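Local coordinates for insecticidal Delta-Endotoxin Cry8Ea1 (Bacillus Thuringiensis, PDB 3EB7), which is an insecticidal three-domain crystal toxin that probably kills scarab beetle larvae by binding gut receptors and forming pores in the midgut cell membrane, at residues V341-A353 with E386-E398. Sequence-based numbering, arbitrary orientation.
Sequences VYKTLSTAGVLFA and EGIGAQEKDSEVE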
loop_
_atom_site.group_PDB
_atom_site.type_symbol
_atom_site.label_atom_id
_atom_site.label_comp_id
_atom_site.label_asym_id
_atom_site.label_seq_id
_atom_site.Cartn_x
_atom_site.Cartn_y
_atom_site.Cartn_z
ATOM N N VAL A 341 -10.134 1.524 13.391
ATOM C CA VAL A 341 -10.804 2.767 13.076
ATOM C C VAL A 341 -10.825 2.963 11.545
ATOM O O VAL A 341 -9.822 3.278 10.944
ATOM C CB VAL A 341 -10.129 3.936 13.766
ATOM C CG1 VAL A 341 -10.794 5.232 13.395
ATOM C CG2 VAL A 341 -10.172 3.734 15.274
ATOM N N TYR A 342 -11.982 2.752 10.927
ATOM C CA TYR A 342 -12.093 2.802 9.471
ATOM C C TYR A 342 -12.466 4.174 8.896
ATOM O O TYR A 342 -12.377 4.380 7.697
ATOM C CB TYR A 342 -13.031 1.691 8.968
ATOM C CG TYR A 342 -14.411 1.726 9.562
ATOM C CD1 TYR A 342 -15.432 2.497 8.973
ATOM C CD2 TYR A 342 -14.702 1.010 10.728
ATOM C CE1 TYR A 342 -16.725 2.564 9.561
ATOM C CE2 TYR A 342 -15.982 1.060 11.307
ATOM C CZ TYR A 342 -16.984 1.823 10.716
ATOM O OH TYR A 342 -18.231 1.869 11.309
ATOM N N LYS A 343 -12.871 5.112 9.745
ATOM C CA LYS A 343 -13.244 6.443 9.272
ATOM C C LYS A 343 -13.092 7.437 10.384
ATOM O O LYS A 343 -13.415 7.152 11.529
ATOM C CB LYS A 343 -14.686 6.472 8.763
ATOM C CG LYS A 343 -15.176 7.887 8.392
ATOM C CD LYS A 343 -16.354 7.838 7.449
ATOM C CE LYS A 343 -17.614 8.316 8.056
ATOM N NZ LYS A 343 -18.015 9.628 7.500
ATOM N N THR A 344 -12.544 8.598 10.047
ATOM C CA THR A 344 -12.456 9.696 10.956
ATOM C C THR A 344 -13.152 10.821 10.236
ATOM O O THR A 344 -13.012 10.958 9.009
ATOM C CB THR A 344 -10.974 10.095 11.301
ATOM O OG1 THR A 344 -10.251 10.463 10.110
ATOM C CG2 THR A 344 -10.252 8.945 12.029
ATOM N N LEU A 345 -13.921 11.604 10.992
ATOM C CA LEU A 345 -14.523 12.811 10.476
ATOM C C LEU A 345 -14.073 13.901 11.421
ATOM O O LEU A 345 -14.409 13.859 12.587
ATOM C CB LEU A 345 -16.043 12.641 10.438
ATOM C CG LEU A 345 -16.912 13.614 9.609
ATOM C CD1 LEU A 345 -17.203 14.847 10.414
ATOM C CD2 LEU A 345 -16.330 14.047 8.272
ATOM N N SER A 346 -13.265 14.854 10.946
ATOM C CA SER A 346 -12.658 15.828 11.842
ATOM C C SER A 346 -13.094 17.227 11.497
ATOM O O SER A 346 -13.294 17.547 10.318
ATOM C CB SER A 346 -11.129 15.783 11.792
ATOM O OG SER A 346 -10.618 14.455 11.838
ATOM N N THR A 347 -13.198 18.071 12.519
ATOM C CA THR A 347 -13.472 19.457 12.299
ATOM C C THR A 347 -12.210 20.289 12.566
ATOM O O THR A 347 -11.794 20.487 13.702
ATOM C CB THR A 347 -14.674 19.918 13.166
ATOM O OG1 THR A 347 -15.818 19.122 12.839
ATOM C CG2 THR A 347 -15.003 21.401 12.936
ATOM N N ALA A 348 -11.600 20.773 11.500
ATOM C CA ALA A 348 -10.532 21.710 11.620
ATOM C C ALA A 348 -11.135 23.124 11.822
ATOM O O ALA A 348 -11.812 23.669 10.931
ATOM C CB ALA A 348 -9.629 21.622 10.394
ATOM N N GLY A 349 -10.907 23.689 13.017
ATOM C CA GLY A 349 -11.534 24.926 13.464
ATOM C C GLY A 349 -10.602 26.108 13.306
ATOM O O GLY A 349 -9.361 25.944 13.303
ATOM N N VAL A 350 -11.211 27.286 13.145
ATOM C CA VAL A 350 -10.514 28.588 13.187
ATOM C C VAL A 350 -11.335 29.517 14.065
ATOM O O VAL A 350 -12.555 29.688 13.835
ATOM C CB VAL A 350 -10.401 29.327 11.797
ATOM C CG1 VAL A 350 -9.430 30.522 11.914
ATOM C CG2 VAL A 350 -9.959 28.408 10.707
ATOM N N LEU A 351 -10.687 30.103 15.057
ATOM C CA LEU A 351 -11.310 31.161 15.841
ATOM C C LEU A 351 -10.759 32.514 15.351
ATOM O O LEU A 351 -9.554 32.776 15.469
ATOM C CB LEU A 351 -11.079 30.973 17.361
ATOM C CG LEU A 351 -11.666 32.047 18.306
ATOM C CD1 LEU A 351 -13.192 31.908 18.448
ATOM C CD2 LEU A 351 -11.023 32.023 19.674
ATOM N N PHE A 352 -11.655 33.371 14.833
ATOM C CA PHE A 352 -11.272 34.732 14.383
ATOM C C PHE A 352 -11.344 35.774 15.507
ATOM O O PHE A 352 -12.404 36.019 16.092
ATOM C CB PHE A 352 -12.115 35.173 13.179
ATOM C CG PHE A 352 -12.050 34.222 12.000
ATOM C CD1 PHE A 352 -13.052 33.295 11.776
ATOM C CD2 PHE A 352 -10.995 34.266 11.110
ATOM C CE1 PHE A 352 -13.021 32.470 10.666
ATOM C CE2 PHE A 352 -10.945 33.423 10.000
ATOM C CZ PHE A 352 -11.943 32.521 9.782
ATOM N N ALA A 353 -10.192 36.352 15.828
ATOM C CA ALA A 353 -10.061 37.366 16.858
ATOM C C ALA A 353 -9.674 38.690 16.150
ATOM O O ALA A 353 -9.388 38.686 14.951
ATOM C CB ALA A 353 -9.002 36.941 17.855
ATOM N N GLU A 386 -17.863 27.201 19.817
ATOM C CA GLU A 386 -18.970 28.083 19.435
ATOM C C GLU A 386 -18.437 29.308 18.671
ATOM O O GLU A 386 -17.368 29.831 18.991
ATOM C CB GLU A 386 -19.742 28.518 20.690
ATOM C CG GLU A 386 -21.270 28.299 20.635
ATOM C CD GLU A 386 -21.737 26.841 20.405
ATOM O OE1 GLU A 386 -21.979 26.119 21.401
ATOM O OE2 GLU A 386 -21.917 26.426 19.231
ATOM N N GLY A 387 -19.183 29.723 17.645
ATOM C CA GLY A 387 -18.842 30.894 16.824
ATOM C C GLY A 387 -17.554 30.780 16.019
ATOM O O GLY A 387 -16.902 31.782 15.763
ATOM N N ILE A 388 -17.181 29.567 15.613
ATOM C CA ILE A 388 -15.928 29.367 14.916
ATOM C C ILE A 388 -16.134 29.101 13.410
ATOM O O ILE A 388 -17.206 28.643 12.991
ATOM C CB ILE A 388 -15.151 28.195 15.519
ATOM C CG1 ILE A 388 -16.080 26.975 15.667
ATOM C CG2 ILE A 388 -14.533 28.594 16.843
ATOM C CD1 ILE A 388 -15.435 25.668 15.335
ATOM N N GLY A 389 -15.103 29.388 12.609
ATOM C CA GLY A 389 -14.969 28.757 11.283
ATOM C C GLY A 389 -14.586 27.289 11.435
ATOM O O GLY A 389 -13.873 26.904 12.364
ATOM N N ALA A 390 -15.052 26.447 10.531
ATOM C CA ALA A 390 -14.746 25.030 10.604
ATOM C C ALA A 390 -14.697 24.444 9.189
ATOM O O ALA A 390 -15.441 24.900 8.300
ATOM C CB ALA A 390 -15.805 24.288 11.461
ATOM N N GLN A 391 -13.856 23.424 9.005
ATOM C CA GLN A 391 -13.852 22.555 7.812
ATOM C C GLN A 391 -13.960 21.099 8.214
ATOM O O GLN A 391 -13.237 20.662 9.085
ATOM C CB GLN A 391 -12.545 22.709 7.087
ATOM C CG GLN A 391 -12.680 23.420 5.819
ATOM C CD GLN A 391 -11.407 24.117 5.461
ATOM O OE1 GLN A 391 -10.335 23.489 5.341
ATOM N NE2 GLN A 391 -11.502 25.444 5.294
ATOM N N GLU A 392 -14.811 20.336 7.544
ATOM C CA GLU A 392 -14.968 18.917 7.827
ATOM C C GLU A 392 -13.974 18.131 6.984
ATOM O O GLU A 392 -13.997 18.228 5.760
ATOM C CB GLU A 392 -16.400 18.448 7.512
ATOM C CG GLU A 392 -17.492 18.999 8.445
ATOM C CD GLU A 392 -17.604 18.235 9.795
ATOM O OE1 GLU A 392 -18.601 17.467 9.990
ATOM O OE2 GLU A 392 -16.703 18.399 10.652
ATOM N N LYS A 393 -13.091 17.364 7.630
ATOM C CA LYS A 393 -12.192 16.496 6.899
ATOM C C LYS A 393 -12.675 15.042 7.103
ATOM O O LYS A 393 -12.857 14.575 8.218
ATOM C CB LYS A 393 -10.727 16.697 7.312
ATOM C CG LYS A 393 -10.250 18.120 7.611
ATOM C CD LYS A 393 -10.353 19.118 6.465
ATOM C CE LYS A 393 -9.261 18.917 5.357
ATOM N NZ LYS A 393 -7.853 18.581 5.841
ATOM N N ASP A 394 -12.974 14.376 5.996
ATOM C CA ASP A 394 -13.600 13.072 5.994
ATOM C C ASP A 394 -12.555 12.198 5.379
ATOM O O ASP A 394 -12.184 12.384 4.234
ATOM C CB ASP A 394 -14.878 13.126 5.142
ATOM C CG ASP A 394 -15.522 11.751 4.905
ATOM O OD1 ASP A 394 -16.591 11.714 4.242
ATOM O OD2 ASP A 394 -14.991 10.712 5.352
ATOM N N SER A 395 -12.063 11.243 6.153
ATOM C CA SER A 395 -10.933 10.427 5.722
ATOM C C SER A 395 -11.247 9.564 4.487
ATOM O O SER A 395 -10.347 9.214 3.683
ATOM C CB SER A 395 -10.423 9.573 6.896
ATOM O OG SER A 395 -11.350 8.575 7.234
ATOM N N GLU A 396 -12.525 9.239 4.320
ATOM C CA GLU A 396 -12.961 8.389 3.198
ATOM C C GLU A 396 -12.861 9.076 1.856
ATOM O O GLU A 396 -13.017 8.434 0.840
ATOM C CB GLU A 396 -14.399 7.880 3.382
ATOM C CG GLU A 396 -14.528 6.876 4.512
ATOM C CD GLU A 396 -15.898 6.219 4.524
ATOM O OE1 GLU A 396 -15.956 4.992 4.779
ATOM O OE2 GLU A 396 -16.908 6.935 4.266
ATOM N N VAL A 397 -12.626 10.370 1.845
ATOM C CA VAL A 397 -12.329 11.082 0.618
ATOM C C VAL A 397 -10.900 10.693 0.116
ATOM O O VAL A 397 -10.672 10.484 -1.077
ATOM C CB VAL A 397 -12.507 12.639 0.832
ATOM C CG1 VAL A 397 -11.966 13.451 -0.357
ATOM C CG2 VAL A 397 -13.971 12.972 1.080
ATOM N N GLU A 398 -9.954 10.593 1.045
ATOM C CA GLU A 398 -8.552 10.269 0.728
ATOM C C GLU A 398 -8.310 8.756 0.763
ATOM O O GLU A 398 -7.628 8.210 -0.107
ATOM C CB GLU A 398 -7.631 11.029 1.686
ATOM C CG GLU A 398 -8.011 12.506 1.772
ATOM C CD GLU A 398 -7.059 13.359 2.600
ATOM O OE1 GLU A 398 -7.329 14.578 2.782
ATOM O OE2 GLU A 398 -6.019 12.844 3.056
HETATM O O HOH W 1 -13.959 3.539 5.355
HETATM O O HOH W 2 -10.305 12.879 9.519
HETATM O O HOH W 3 -14.638 33.179 15.080
#
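K343 runs out over the turn made by D394, S395 and E396, and from CG outward its chain meets this turn. CB only carries the chain there; CG, which chi1 of 174° sets opposite the backbone N, comes about equally near S395 OG and E396 CG, 4.1 Å from each. K343 CD then rests against the E396 carboxylate, 3.4 Å from E396 OE2, the two chains crossing at about a right angle. Bends at chi3 and chi4 bring K343 NZ to D394, where the salt bridge to D394 OD2 is long at 3.9 Å. The same D394 OD2 accepts from E396 N, met from above the carboxylate plane, which makes D394 the N-cap of the short, weakly bonded helix that follows. E396 OE1 is held by N408 and, through a water, by Y342 O.

Strand 389-394 pairs antiparallel (157°) with 341-352 and is an outermost strand of the four-stranded sheet, one of the sheets of the β-prism domain of three-domain Cry toxins. S346 and K393 form a hydrogen-bonded pair, S346 N to K393 O being 2.8 Å and K393 N to S346 O 2.7 Å. One step past the strand end, S395 N donates to T344 O, while T344 N donates to S395 OG (3.1 Å, 170°), a side-chain hydroxyl standing in for the strand carbonyl. On the face carrying T347 and E392, a bend at chi2 turns the E392 carboxylate across to strand 341-352, where E392 OE2 accepts from T347 OG1 (2.5 Å, so short that its exact length is doubtful) and OE1 lies beside L345 CD1.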